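Local structure of bifunctional endomannanase/endoglucanase (Caldanaerobius polysaccharolyticus, 3W0K) at residues Ser127-Ile141 and Asp168-Asn180. The protein probably hydrolyses the beta-linked backbones of mannan and cellulose, as a bifunctional glycoside hydrolase of family 5. Residues are numbered along the deposited sequence; the frame is centred on the assembly and turned at random.
Sequences SKFLSFDLVNEPPNI and DREIVIDGLGGGN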
ATOM      1  N   SER A 127     -15.334   7.144   8.590  1.00 11.96           N
ATOM      2  CA  SER A 127     -14.137   6.333   8.417  1.00 12.27           C
ATOM      3  C   SER A 127     -14.498   4.965   7.854  1.00 11.92           C
ATOM      4  O   SER A 127     -13.627   4.200   7.448  1.00 12.38           O
ATOM      5  CB  SER A 127     -13.373   6.199   9.729  1.00 14.34           C
ATOM      6  OG  SER A 127     -12.755   7.432  10.041  1.00 15.42           O
ATOM      7  N   LYS A 128     -15.790   4.656   7.841  1.00 12.88           N
ATOM      8  CA  LYS A 128     -16.256   3.402   7.271  1.00 11.48           C
ATOM      9  C   LYS A 128     -15.930   3.454   5.776  1.00 11.09           C
ATOM     10  O   LYS A 128     -15.583   2.440   5.168  1.00 10.66           O
ATOM     11  CB  LYS A 128     -17.770   3.271   7.475  1.00 13.96           C
ATOM     12  CG  LYS A 128     -18.396   2.043   6.847  1.00 17.66           C
ATOM     13  CD  LYS A 128     -19.855   1.926   7.256  1.00 20.58           C
ATOM     14  CE  LYS A 128     -20.528   0.749   6.577  1.00 22.39           C
ATOM     15  NZ  LYS A 128     -21.909   0.549   7.101  1.00 25.74           N
ATOM     16  N   PHE A 129     -15.951   4.665   5.220  1.00 10.77           N
ATOM     17  CA  PHE A 129     -15.696   4.876   3.799  1.00 10.10           C
ATOM     18  C   PHE A 129     -14.367   5.529   3.419  1.00  9.35           C
ATOM     19  O   PHE A 129     -13.959   5.451   2.261  1.00  9.91           O
ATOM     20  CB  PHE A 129     -16.840   5.699   3.194  1.00 11.36           C
ATOM     21  CG  PHE A 129     -18.152   4.974   3.161  1.00 12.96           C
ATOM     22  CD1 PHE A 129     -18.433   4.080   2.137  1.00 12.96           C
ATOM     23  CD2 PHE A 129     -19.103   5.177   4.158  1.00 13.44           C
ATOM     24  CE1 PHE A 129     -19.645   3.393   2.100  1.00 13.28           C
ATOM     25  CE2 PHE A 129     -20.320   4.493   4.131  1.00 13.92           C
ATOM     26  CZ  PHE A 129     -20.588   3.600   3.099  1.00 13.36           C
ATOM     27  N   LEU A 130     -13.688   6.161   4.373  1.00  8.85           N
ATOM     28  CA  LEU A 130     -12.436   6.841   4.049  1.00  9.15           C
ATOM     29  C   LEU A 130     -11.390   6.854   5.156  1.00  9.68           C
ATOM     30  O   LEU A 130     -11.690   7.173   6.306  1.00  8.92           O
ATOM     31  CB  LEU A 130     -12.739   8.288   3.627  1.00 10.18           C
ATOM     32  CG  LEU A 130     -11.575   9.237   3.326  1.00  9.64           C
ATOM     33  CD1 LEU A 130     -10.831   8.801   2.072  1.00 11.66           C
ATOM     34  CD2 LEU A 130     -12.124  10.643   3.152  1.00 11.12           C
ATOM     35  N   SER A 131     -10.158   6.508   4.789  1.00  9.68           N
ATOM     36  CA  SER A 131      -9.032   6.529   5.720  1.00  8.87           C
ATOM     37  C   SER A 131      -7.842   7.200   5.033  1.00  8.04           C
ATOM     38  O   SER A 131      -7.786   7.266   3.801  1.00  8.92           O
ATOM     39  CB  SER A 131      -8.663   5.118   6.197  1.00  9.68           C
ATOM     40  OG  SER A 131      -8.266   4.277   5.130  1.00 10.55           O
ATOM     41  N   PHE A 132      -6.918   7.721   5.838  1.00  8.37           N
ATOM     42  CA  PHE A 132      -5.725   8.405   5.340  1.00  8.53           C
ATOM     43  C   PHE A 132      -4.466   7.611   5.685  1.00  7.74           C
ATOM     44  O   PHE A 132      -4.173   7.407   6.861  1.00  8.07           O
ATOM     45  CB  PHE A 132      -5.586   9.790   5.993  1.00  9.23           C
ATOM     46  CG  PHE A 132      -6.648  10.791   5.601  1.00  9.27           C
ATOM     47  CD1 PHE A 132      -7.524  10.555   4.543  1.00  9.89           C
ATOM     48  CD2 PHE A 132      -6.747  11.996   6.294  1.00  9.84           C
ATOM     49  CE1 PHE A 132      -8.479  11.507   4.181  1.00 10.47           C
ATOM     50  CE2 PHE A 132      -7.697  12.953   5.938  1.00 10.38           C
ATOM     51  CZ  PHE A 132      -8.565  12.708   4.880  1.00  9.45           C
ATOM     52  N   ASP A 133      -3.726   7.189   4.660  1.00  7.76           N
ATOM     53  CA  ASP A 133      -2.473   6.436   4.819  1.00  8.96           C
ATOM     54  C   ASP A 133      -1.395   7.501   4.591  1.00  7.52           C
ATOM     55  O   ASP A 133      -1.071   7.845   3.455  1.00  7.91           O
ATOM     56  CB  ASP A 133      -2.422   5.331   3.758  1.00  9.58           C
ATOM     57  CG  ASP A 133      -1.221   4.416   3.899  1.00 10.72           C
ATOM     58  OD1 ASP A 133      -0.465   4.509   4.893  1.00 10.64           O
ATOM     59  OD2 ASP A 133      -1.040   3.582   2.991  1.00  9.82           O
ATOM     60  N   LEU A 134      -0.833   7.997   5.691  1.00  8.73           N
ATOM     61  CA  LEU A 134       0.115   9.112   5.671  1.00  8.07           C
ATOM     62  C   LEU A 134       1.222   9.192   4.631  1.00  7.56           C
ATOM     63  O   LEU A 134       1.310  10.174   3.887  1.00  8.76           O
ATOM     64  CB  LEU A 134       0.663   9.366   7.079  1.00  7.97           C
ATOM     65  CG  LEU A 134      -0.411   9.506   8.164  1.00  8.28           C
ATOM     66  CD1 LEU A 134       0.234  10.030   9.440  1.00  8.73           C
ATOM     67  CD2 LEU A 134      -1.522  10.462   7.725  1.00 10.90           C
ATOM     68  N   VAL A 135       2.080   8.184   4.582  1.00  6.71           N
ATOM     69  CA  VAL A 135       3.164   8.198   3.614  1.00  7.85           C
ATOM     70  C   VAL A 135       3.570   6.771   3.290  1.00  8.36           C
ATOM     71  O   VAL A 135       3.791   5.950   4.181  1.00  9.24           O
ATOM     72  CB  VAL A 135       4.368   9.066   4.107  1.00  7.77           C
ATOM     73  CG1 VAL A 135       4.857   8.605   5.478  1.00 10.62           C
ATOM     74  CG2 VAL A 135       5.498   9.042   3.081  1.00  9.15           C
ATOM     75  N   ASN A 136       3.628   6.468   1.999  1.00  7.58           N
ATOM     76  CA  ASN A 136       3.974   5.126   1.576  1.00  7.41           C
ATOM     77  C   ASN A 136       5.387   4.686   1.915  1.00  8.87           C
ATOM     78  O   ASN A 136       6.349   5.415   1.695  1.00  8.70           O
ATOM     79  CB  ASN A 136       3.768   4.962   0.068  1.00  6.59           C
ATOM     80  CG  ASN A 136       4.144   3.571  -0.414  1.00  7.78           C
ATOM     81  OD1 ASN A 136       3.390   2.622  -0.230  1.00  7.73           O
ATOM     82  ND2 ASN A 136       5.331   3.441  -0.998  1.00  8.08           N
ATOM     83  N   GLU A 137       5.479   3.482   2.469  1.00  8.61           N
ATOM     84  CA  GLU A 137       6.740   2.822   2.789  1.00  9.06           C
ATOM     85  C   GLU A 137       7.968   3.668   3.159  1.00  8.03           C
ATOM     86  O   GLU A 137       8.867   3.857   2.333  1.00  9.13           O
ATOM     87  CB  GLU A 137       7.093   1.893   1.616  1.00  8.36           C
ATOM     88  CG  GLU A 137       6.002   0.856   1.309  1.00  9.25           C
ATOM     89  CD  GLU A 137       6.148   0.172  -0.047  1.00 11.17           C
ATOM     90  OE1 GLU A 137       6.798   0.727  -0.959  1.00 10.88           O
ATOM     91  OE2 GLU A 137       5.579  -0.931  -0.212  1.00 10.91           O
ATOM     92  N   PRO A 138       8.015   4.195   4.397  1.00  8.80           N
ATOM     93  CA  PRO A 138       9.156   5.003   4.848  1.00  8.83           C
ATOM     94  C   PRO A 138      10.432   4.167   4.700  1.00  9.68           C
ATOM     95  O   PRO A 138      10.378   2.933   4.692  1.00 10.21           O
ATOM     96  CB  PRO A 138       8.824   5.273   6.318  1.00  9.15           C
ATOM     97  CG  PRO A 138       7.337   5.312   6.321  1.00 12.08           C
ATOM     98  CD  PRO A 138       6.967   4.145   5.432  1.00  9.94           C
ATOM     99  N   PRO A 139      11.597   4.825   4.590  1.00  9.44           N
ATOM    100  CA  PRO A 139      12.876   4.129   4.428  1.00  9.76           C
ATOM    101  C   PRO A 139      13.407   3.413   5.660  1.00  8.92           C
ATOM    102  O   PRO A 139      12.784   3.409   6.725  1.00 10.51           O
ATOM    103  CB  PRO A 139      13.811   5.252   3.994  1.00 10.49           C
ATOM    104  CG  PRO A 139      13.306   6.413   4.784  1.00  8.97           C
ATOM    105  CD  PRO A 139      11.797   6.286   4.651  1.00 10.05           C
ATOM    106  N   ASN A 140      14.560   2.779   5.490  1.00  9.70           N
ATOM    107  CA  ASN A 140      15.196   2.075   6.589  1.00 11.21           C
ATOM    108  C   ASN A 140      15.785   3.066   7.575  1.00 12.04           C
ATOM    109  O   ASN A 140      16.076   4.215   7.231  1.00 12.22           O
ATOM    110  CB  ASN A 140      16.317   1.173   6.074  1.00 13.87           C
ATOM    111  CG  ASN A 140      15.799  -0.119   5.483  1.00 19.50           C
ATOM    112  OD1 ASN A 140      15.424  -1.040   6.212  1.00 25.87           O
ATOM    113  ND2 ASN A 140      15.780  -0.199   4.163  1.00 22.47           N
ATOM    114  N   ILE A 141      15.904   2.632   8.821  1.00 11.72           N
ATOM    115  CA  ILE A 141      16.509   3.459   9.852  1.00 11.87           C
ATOM    116  C   ILE A 141      17.953   3.654   9.376  1.00 12.09           C
ATOM    117  O   ILE A 141      18.619   2.694   8.980  1.00 13.03           O
ATOM    118  CB  ILE A 141      16.479   2.729  11.211  1.00 12.79           C
ATOM    119  CG1 ILE A 141      15.026   2.518  11.645  1.00 14.50           C
ATOM    120  CG2 ILE A 141      17.246   3.521  12.262  1.00 13.82           C
ATOM    121  CD1 ILE A 141      14.854   1.456  12.719  1.00 17.58           C
ATOM    122  N   ASP A 168     -12.520  12.164  13.950  1.00 13.35           N
ATOM    123  CA  ASP A 168     -13.092  10.887  13.533  1.00 13.57           C
ATOM    124  C   ASP A 168     -12.421  10.224  12.333  1.00 13.33           C
ATOM    125  O   ASP A 168     -12.816   9.128  11.937  1.00 16.33           O
ATOM    126  CB  ASP A 168     -14.586  11.054  13.236  1.00 15.17           C
ATOM    127  CG  ASP A 168     -15.370  11.575  14.432  1.00 19.29           C
ATOM    128  OD1 ASP A 168     -15.128  11.100  15.561  1.00 19.60           O
ATOM    129  OD2 ASP A 168     -16.231  12.459  14.239  1.00 20.19           O
ATOM    130  N   ARG A 169     -11.415  10.879  11.758  1.00 12.71           N
ATOM    131  CA  ARG A 169     -10.718  10.334  10.592  1.00 10.26           C
ATOM    132  C   ARG A 169      -9.742   9.205  10.909  1.00 10.61           C
ATOM    133  O   ARG A 169      -8.770   9.400  11.649  1.00 11.26           O
ATOM    134  CB  ARG A 169      -9.977  11.446   9.846  1.00 10.60           C
ATOM    135  CG  ARG A 169      -9.146  10.955   8.652  1.00  8.29           C
ATOM    136  CD  ARG A 169     -10.009  10.331   7.555  1.00  9.80           C
ATOM    137  NE  ARG A 169     -11.025  11.267   7.075  1.00  9.91           N
ATOM    138  CZ  ARG A 169     -12.319  10.981   6.966  1.00  9.88           C
ATOM    139  NH1 ARG A 169     -12.768   9.772   7.288  1.00 10.09           N
ATOM    140  NH2 ARG A 169     -13.174  11.930   6.603  1.00 10.12           N
ATOM    141  N   GLU A 170      -9.993   8.036  10.322  1.00 10.17           N
ATOM    142  CA  GLU A 170      -9.131   6.877  10.513  1.00  9.59           C
ATOM    143  C   GLU A 170      -7.822   7.125   9.779  1.00  9.90           C
ATOM    144  O   GLU A 170      -7.811   7.564   8.625  1.00 10.75           O
ATOM    145  CB  GLU A 170      -9.807   5.608   9.990  1.00 11.69           C
ATOM    146  CG  GLU A 170      -8.987   4.336  10.172  1.00 15.55           C
ATOM    147  CD  GLU A 170      -9.754   3.097   9.753  1.00 19.10           C
ATOM    148  OE1 GLU A 170      -9.366   2.463   8.752  1.00 22.45           O
ATOM    149  OE2 GLU A 170     -10.758   2.767  10.419  1.00 24.29           O
ATOM    150  N   ILE A 171      -6.722   6.857  10.468  1.00  9.77           N
ATOM    151  CA  ILE A 171      -5.387   7.067   9.931  1.00 10.17           C
ATOM    152  C   ILE A 171      -4.610   5.760   9.889  1.00 10.29           C
ATOM    153  O   ILE A 171      -4.741   4.915  10.775  1.00 10.57           O
ATOM    154  CB  ILE A 171      -4.632   8.125  10.775  1.00 10.29           C
ATOM    155  CG1 ILE A 171      -5.337   9.479  10.647  1.00 10.06           C
ATOM    156  CG2 ILE A 171      -3.180   8.245  10.325  1.00 11.25           C
ATOM    157  CD1 ILE A 171      -4.897  10.509  11.668  1.00 12.73           C
ATOM    158  N   VAL A 172      -3.833   5.597   8.823  1.00  9.70           N
ATOM    159  CA  VAL A 172      -3.016   4.412   8.604  1.00  9.58           C
ATOM    160  C   VAL A 172      -1.571   4.859   8.420  1.00  9.08           C
ATOM    161  O   VAL A 172      -1.309   5.894   7.803  1.00  9.24           O
ATOM    162  CB  VAL A 172      -3.454   3.667   7.311  1.00  9.05           C
ATOM    163  CG1 VAL A 172      -2.640   2.392   7.124  1.00  9.31           C
ATOM    164  CG2 VAL A 172      -4.945   3.360   7.349  1.00 10.44           C
ATOM    165  N   ILE A 173      -0.642   4.105   9.002  1.00  9.50           N
ATOM    166  CA  ILE A 173       0.783   4.398   8.867  1.00  8.68           C
ATOM    167  C   ILE A 173       1.499   3.145   8.382  1.00  9.03           C
ATOM    168  O   ILE A 173       1.153   2.032   8.786  1.00  9.99           O
ATOM    169  CB  ILE A 173       1.422   4.913  10.187  1.00  8.81           C
ATOM    170  CG1 ILE A 173       1.278   3.890  11.315  1.00 10.26           C
ATOM    171  CG2 ILE A 173       0.800   6.244  10.585  1.00  9.94           C
ATOM    172  CD1 ILE A 173       2.067   4.278  12.570  1.00 12.59           C
ATOM    173  N   ASP A 174       2.452   3.327   7.471  1.00  8.25           N
ATOM    174  CA  ASP A 174       3.216   2.218   6.898  1.00  9.23           C
ATOM    175  C   ASP A 174       4.458   1.878   7.707  1.00  9.02           C
ATOM    176  O   ASP A 174       5.098   2.759   8.283  1.00  8.99           O
ATOM    177  CB  ASP A 174       3.648   2.543   5.461  1.00  8.89           C
ATOM    178  CG  ASP A 174       2.498   2.504   4.465  1.00  9.68           C
ATOM    179  OD1 ASP A 174       1.316   2.475   4.875  1.00  9.54           O
ATOM    180  OD2 ASP A 174       2.789   2.502   3.251  1.00  9.69           O
ATOM    181  N   GLY A 175       4.814   0.597   7.708  1.00  9.53           N
ATOM    182  CA  GLY A 175       5.990   0.155   8.434  1.00  9.37           C
ATOM    183  C   GLY A 175       7.287   0.742   7.904  1.00  9.50           C
ATOM    184  O   GLY A 175       7.375   1.167   6.747  1.00  8.99           O
ATOM    185  N   LEU A 176       8.296   0.797   8.766  1.00  9.67           N
ATOM    186  CA  LEU A 176       9.598   1.324   8.373  1.00  9.67           C
ATOM    187  C   LEU A 176      10.326   0.339   7.464  1.00 10.07           C
ATOM    188  O   LEU A 176       9.870  -0.790   7.265  1.00 10.05           O
ATOM    189  CB  LEU A 176      10.447   1.610   9.615  1.00 10.45           C
ATOM    190  CG  LEU A 176       9.890   2.687  10.543  1.00 11.12           C
ATOM    191  CD1 LEU A 176      10.779   2.811  11.777  1.00 12.34           C
ATOM    192  CD2 LEU A 176       9.809   4.011   9.799  1.00 13.64           C
ATOM    193  N   GLY A 177      11.446   0.776   6.900  1.00  9.18           N
ATOM    194  CA  GLY A 177      12.223  -0.085   6.025  1.00 11.15           C
ATOM    195  C   GLY A 177      11.442  -0.629   4.845  1.00 12.40           C
ATOM    196  O   GLY A 177      11.529  -1.819   4.530  1.00 12.34           O
ATOM    197  N   GLY A 178      10.673   0.243   4.196  1.00 11.60           N
ATOM    198  CA  GLY A 178       9.884  -0.170   3.047  1.00 11.79           C
ATOM    199  C   GLY A 178       8.629  -0.943   3.409  1.00 11.72           C
ATOM    200  O   GLY A 178       8.191  -1.813   2.649  1.00 13.48           O
ATOM    201  N   GLY A 179       8.039  -0.607   4.553  1.00 11.39           N
ATOM    202  CA  GLY A 179       6.828  -1.272   5.011  1.00 11.67           C
ATOM    203  C   GLY A 179       7.063  -2.618   5.669  1.00 11.35           C
ATOM    204  O   GLY A 179       6.110  -3.327   5.995  1.00 13.07           O
ATOM    205  N   ASN A 180       8.328  -2.942   5.914  1.00 11.26           N
ATOM    206  CA  ASN A 180       8.711  -4.223   6.514  1.00 11.21           C
ATOM    207  C   ASN A 180       8.799  -4.275   8.031  1.00 11.81           C
ATOM    208  O   ASN A 180       8.519  -5.311   8.640  1.00 11.90           O
ATOM    209  CB  ASN A 180      10.086  -4.644   5.987  1.00 12.09           C
ATOM    210  CG  ASN A 180      10.065  -5.016   4.529  1.00 12.87           C
ATOM    211  OD1 ASN A 180      10.563  -4.279   3.676  1.00 16.29           O
ATOM    212  ND2 ASN A 180       9.519  -6.181   4.236  1.00 11.23           N
TER
HETATM  213  O   HOH W   1     -12.817   1.877   8.582  1.00 17.52           O
HETATM  214  O   HOH W   2     -15.724   8.003  11.301  1.00 22.12           O
HETATM  215  O   HOH W   3      -8.001   1.644   6.136  1.00 15.93           O
HETATM  216  O   HOH W   4       2.861   6.080   6.783  1.00 10.14           O
HETATM  217  O   HOH W   5       7.486  -2.942   0.135  1.00 26.48           O
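Phe-132 joins the two strands through its backbone. Its N donates to Glu-170 O at 2.9 Å, and its O accepts from Val-172 N at 2.7 Å. Leu-134 N continues the parallel pairing to Val-172 O.

At the N-terminal end, Ser-127 OG donates to Asp-168 O at 2.5 Å and accepts from Glu-170 N. One hydroxyl thus ties down the start of 168-180.

The Phe-132 ring lies under Arg-169. Bends at chi2 (63°) and chi3 (57°) fold the arginine back over the ring, and CD sits 3.6 Å above the centroid of Phe-132 in a CH-pi contact. The guanidinium is tilted 55° from the ring plane. Leu-130 CD2 packs on one guanidinium face, and Val-125 O accepts from Arg-169 NH2. With an alanine in place of Phe-132, the face under Arg-169 CG and CD would be lost, which would probably leave a gap and hold the arginine's methylenes less firmly. Further along, Leu-134 CG meets Ile-171 CG2 at 3.7 Å, on the side of helix 148-165.

Asp-133 and Asp-174 meet inside the barrel, with OD1 of Asp-133 2.7 Å from OD1 of Asp-174. So close an approach of two carboxylates suggests that the pair shares a proton. Arg-40 pairs with Asp-133 and Arg-196 with Asp-174. Asp-174 OD2 also accepts Glu-137 N on its anti side, at 3.0 Å.

Beyond the strands, Gly-178 N donates to Pro-138 O at 2.8 Å, and Gly-177 N to Pro-139 O. The Glu-137 carboxylate forms a salt bridge with Arg-196, accepts from Asn-136 ND2 and meets a Tris molecule, probably from the crystallisation liquor.

Strands 130-133 and 170-174, linked by helix 148-165, form a beta-alpha-beta unit of the eight-stranded TIM barrel. Asn-136, Glu-137 and Pro-138 match the Asn-Glu-Pro motif after the fourth strand of family 5 enzymes, whose glutamate is the general acid/base; Glu-137 probably has that role here.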